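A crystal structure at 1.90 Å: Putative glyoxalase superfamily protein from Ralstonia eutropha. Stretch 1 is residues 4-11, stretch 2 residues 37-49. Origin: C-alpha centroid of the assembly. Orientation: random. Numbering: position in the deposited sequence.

Stretch 1 4-11: PNIATLLS
Stretch 2 37-49: EGRATRAEIAQAL

The apolar centre of this contact is Ala-48, on the second of two helices that meet at an open angle. Residues 4-11 are helical throughout, with phi/psi near -62/-43; in the other stretch, residues 42-49 form a helix with similar angles. The N-to-C directions diverge by 48° (signed crossing angle -48°), and the axes approach to 9.2 Å. Both helices continue later in the chain. The register is set by Ile-6 beside Ala-48, the nearest CA pair there, 5.6 Å apart, and by Asn-5 near Ala-40, CA to CA 6.5 Å.

Ala-48 points toward the first helix, and its single methyl group lets the backbones draw close while still offering an apolar surface. Ala-48 CB lies 3.7 Å from Leu-9 CB, 4.2 Å from Leu-10 CD2 and 4.3 Å from Ile-6 CG2, so three larger side chains gather around one small one. Leu-10 (m, t) leaves its helix sideways, but its end comes nearer, and Leu-10 CD2 also rests 3.5 Å from Ala-48 O, a van der Waals contact.

Leu-9 (m, t) points toward the second stretch, where Leu-9 CD1 sits 4.1 Å from Ile-45 CG1, 4.2 Å from Ala-40 CB and 3.8 Å from Glu-44 O. Ile-45 (m, t) points away, yet its CG1 still reaches this leucine. Ile-6 (m, t) leaves its helix sideways, but its end comes nearer, with Ile-6 CD1 3.9 Å from Gln-47 CG and Ile-6 CG1 3.8 Å from Glu-44 O. Gln-47 (t, p) thus contributes the aliphatic part of a polar side chain.

Farther out, Asn-5 (chi1 -88°, chi2 9°) points toward the second stretch. Asn-5 ND2 donates to Glu-44 OE1 at 3.0 Å, nearly straight at 169°, and to Gly-38 O at 3.2 Å, more bent at 143°. A carboxamide suits this place because one nitrogen carries two hydrogens. Glu-44 (m, t, chi3 -14°) uses the same oxygen, Glu-44 OE1, to accept from Thr-41 N at 3.0 Å, tying the interhelical bond to the helix start. There Thr-41 (p) is the N-cap: Thr-41 OG1 accepts from Glu-44 N at 3.2 Å.

Ala-40 (-96/122) and Thr-41 (-77/165) form a short strand leading into the helix, and Arg-39 before them is at -59/168. Gly-38, at 85/-2, takes a conformation in which a CB would jam against the preceding carbonyl oxygen, so these backbone angles by themselves call for glycine.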

# COMPACT_ATOMS: atom_id res chain seq x y z
N PRO A 4 -23.32 5.38 -1.60
CA PRO A 4 -23.72 4.51 -2.72
C PRO A 4 -22.68 4.45 -3.84
O PRO A 4 -22.46 3.37 -4.38
CB PRO A 4 -25.04 5.12 -3.19
CG PRO A 4 -25.62 5.68 -1.92
CD PRO A 4 -24.41 6.30 -1.23
N ASN A 5 -22.07 5.58 -4.20
CA ASN A 5 -21.08 5.53 -5.28
C ASN A 5 -19.89 4.64 -4.90
O ASN A 5 -19.51 3.78 -5.67
CB ASN A 5 -20.61 6.90 -5.71
CG ASN A 5 -21.50 7.48 -6.79
OD1 ASN A 5 -22.57 6.93 -7.10
ND2 ASN A 5 -21.08 8.59 -7.36
N ILE A 6 -19.36 4.83 -3.70
CA ILE A 6 -18.22 4.02 -3.24
C ILE A 6 -18.65 2.54 -3.13
O ILE A 6 -17.93 1.63 -3.53
CB ILE A 6 -17.61 4.55 -1.93
CG1 ILE A 6 -16.79 5.82 -2.24
CG2 ILE A 6 -16.69 3.48 -1.29
CD1 ILE A 6 -16.58 6.75 -1.06
N ALA A 7 -19.86 2.31 -2.64
CA ALA A 7 -20.34 0.96 -2.49
C ALA A 7 -20.40 0.26 -3.86
O ALA A 7 -20.05 -0.92 -4.00
CB ALA A 7 -21.71 0.94 -1.76
N THR A 8 -20.90 0.96 -4.86
CA THR A 8 -20.99 0.40 -6.23
C THR A 8 -19.61 0.10 -6.81
O THR A 8 -19.37 -0.98 -7.36
CB THR A 8 -21.72 1.35 -7.16
OG1 THR A 8 -22.99 1.63 -6.59
CG2 THR A 8 -21.94 0.72 -8.61
N LEU A 9 -18.68 1.05 -6.65
CA LEU A 9 -17.31 0.84 -7.10
C LEU A 9 -16.68 -0.40 -6.42
O LEU A 9 -15.99 -1.18 -7.08
CB LEU A 9 -16.46 2.10 -6.81
CG LEU A 9 -16.85 3.37 -7.56
CD1 LEU A 9 -16.12 4.60 -6.96
CD2 LEU A 9 -16.55 3.19 -9.10
N LEU A 10 -16.90 -0.55 -5.12
CA LEU A 10 -16.41 -1.70 -4.35
C LEU A 10 -17.04 -3.01 -4.83
O LEU A 10 -16.34 -4.00 -5.13
CB LEU A 10 -16.72 -1.52 -2.83
CG LEU A 10 -15.84 -0.49 -2.09
CD1 LEU A 10 -16.01 -0.56 -0.56
CD2 LEU A 10 -14.41 -0.68 -2.42
N SER A 11 -18.33 -2.98 -4.97
CA SER A 11 -19.12 -4.16 -5.30
C SER A 11 -18.73 -4.77 -6.64
O SER A 11 -18.66 -5.97 -6.76
CB SER A 11 -20.62 -3.82 -5.26
OG SER A 11 -21.36 -5.01 -5.10
N GLU A 37 -24.65 14.27 -11.76
CA GLU A 37 -25.21 13.25 -12.63
C GLU A 37 -24.98 11.82 -12.09
O GLU A 37 -25.29 10.78 -12.76
CB GLU A 37 -24.68 13.44 -14.03
CG GLU A 37 -25.19 14.71 -14.67
CD GLU A 37 -24.58 15.01 -16.03
OE1 GLU A 37 -24.08 14.07 -16.71
OE2 GLU A 37 -24.57 16.19 -16.40
N GLY A 38 -24.44 11.74 -10.89
CA GLY A 38 -24.27 10.44 -10.28
C GLY A 38 -23.00 9.71 -10.68
O GLY A 38 -22.70 8.62 -10.15
N ARG A 39 -22.21 10.33 -11.56
CA ARG A 39 -20.87 9.81 -11.91
C ARG A 39 -19.94 9.71 -10.70
O ARG A 39 -20.22 10.28 -9.63
CB ARG A 39 -20.26 10.69 -12.99
CG ARG A 39 -21.14 10.68 -14.24
CD ARG A 39 -20.71 11.60 -15.33
NE ARG A 39 -20.78 12.98 -14.89
CZ ARG A 39 -20.64 14.04 -15.70
NH1 ARG A 39 -20.46 13.89 -17.00
NH2 ARG A 39 -20.69 15.26 -15.19
N ALA A 40 -18.82 9.03 -10.88
CA ALA A 40 -17.85 8.85 -9.83
C ALA A 40 -16.75 9.89 -9.95
O ALA A 40 -16.06 10.01 -11.00
CB ALA A 40 -17.26 7.44 -9.84
N THR A 41 -16.60 10.66 -8.88
CA THR A 41 -15.52 11.64 -8.86
C THR A 41 -14.15 10.99 -8.59
O THR A 41 -14.08 9.88 -8.07
CB THR A 41 -15.76 12.68 -7.79
OG1 THR A 41 -15.77 12.07 -6.49
CG2 THR A 41 -17.09 13.42 -8.02
N ARG A 42 -13.07 11.72 -8.85
CA ARG A 42 -11.75 11.19 -8.58
C ARG A 42 -11.54 10.87 -7.11
O ARG A 42 -10.87 9.87 -6.80
CB ARG A 42 -10.62 12.10 -9.05
CG ARG A 42 -10.49 13.38 -8.33
CD ARG A 42 -9.31 14.18 -8.85
NE ARG A 42 -9.12 15.36 -8.02
CZ ARG A 42 -8.19 16.29 -8.20
NH1 ARG A 42 -7.33 16.23 -9.23
NH2 ARG A 42 -8.14 17.29 -7.35
N ALA A 43 -12.08 11.71 -6.22
CA ALA A 43 -12.05 11.42 -4.77
C ALA A 43 -12.75 10.10 -4.41
O ALA A 43 -12.23 9.27 -3.65
CB ALA A 43 -12.69 12.54 -4.00
N GLU A 44 -13.96 9.92 -4.90
CA GLU A 44 -14.66 8.66 -4.69
C GLU A 44 -13.85 7.45 -5.23
O GLU A 44 -13.78 6.39 -4.57
CB GLU A 44 -16.02 8.69 -5.36
CG GLU A 44 -17.00 9.69 -4.72
CD GLU A 44 -18.27 9.92 -5.51
OE1 GLU A 44 -18.36 9.53 -6.70
OE2 GLU A 44 -19.20 10.51 -4.92
N ILE A 45 -13.29 7.60 -6.42
CA ILE A 45 -12.55 6.52 -7.02
C ILE A 45 -11.30 6.22 -6.19
O ILE A 45 -10.96 5.04 -5.95
CB ILE A 45 -12.21 6.82 -8.50
CG1 ILE A 45 -13.48 6.72 -9.33
CG2 ILE A 45 -11.12 5.86 -9.06
CD1 ILE A 45 -13.40 7.51 -10.72
N ALA A 46 -10.62 7.28 -5.76
CA ALA A 46 -9.40 7.11 -4.99
C ALA A 46 -9.67 6.39 -3.67
O ALA A 46 -8.92 5.48 -3.27
CB ALA A 46 -8.71 8.44 -4.74
N GLN A 47 -10.74 6.80 -3.00
CA GLN A 47 -11.17 6.19 -1.75
C GLN A 47 -11.57 4.71 -1.96
O GLN A 47 -11.10 3.83 -1.19
CB GLN A 47 -12.30 6.99 -1.12
CG GLN A 47 -12.93 6.39 0.12
CD GLN A 47 -12.01 6.33 1.27
OE1 GLN A 47 -11.03 7.08 1.35
NE2 GLN A 47 -12.33 5.44 2.22
N ALA A 48 -12.34 4.44 -3.03
CA ALA A 48 -12.74 3.04 -3.33
C ALA A 48 -11.55 2.20 -3.67
O ALA A 48 -11.44 1.07 -3.12
CB ALA A 48 -13.78 2.93 -4.39
N LEU A 49 -10.63 2.71 -4.50
CA LEU A 49 -9.39 1.94 -4.79
C LEU A 49 -8.68 1.56 -3.48
O LEU A 49 -8.27 0.40 -3.30
CB LEU A 49 -8.42 2.69 -5.69
CG LEU A 49 -7.02 2.12 -5.88
CD1 LEU A 49 -7.10 0.76 -6.61
CD2 LEU A 49 -6.08 3.11 -6.60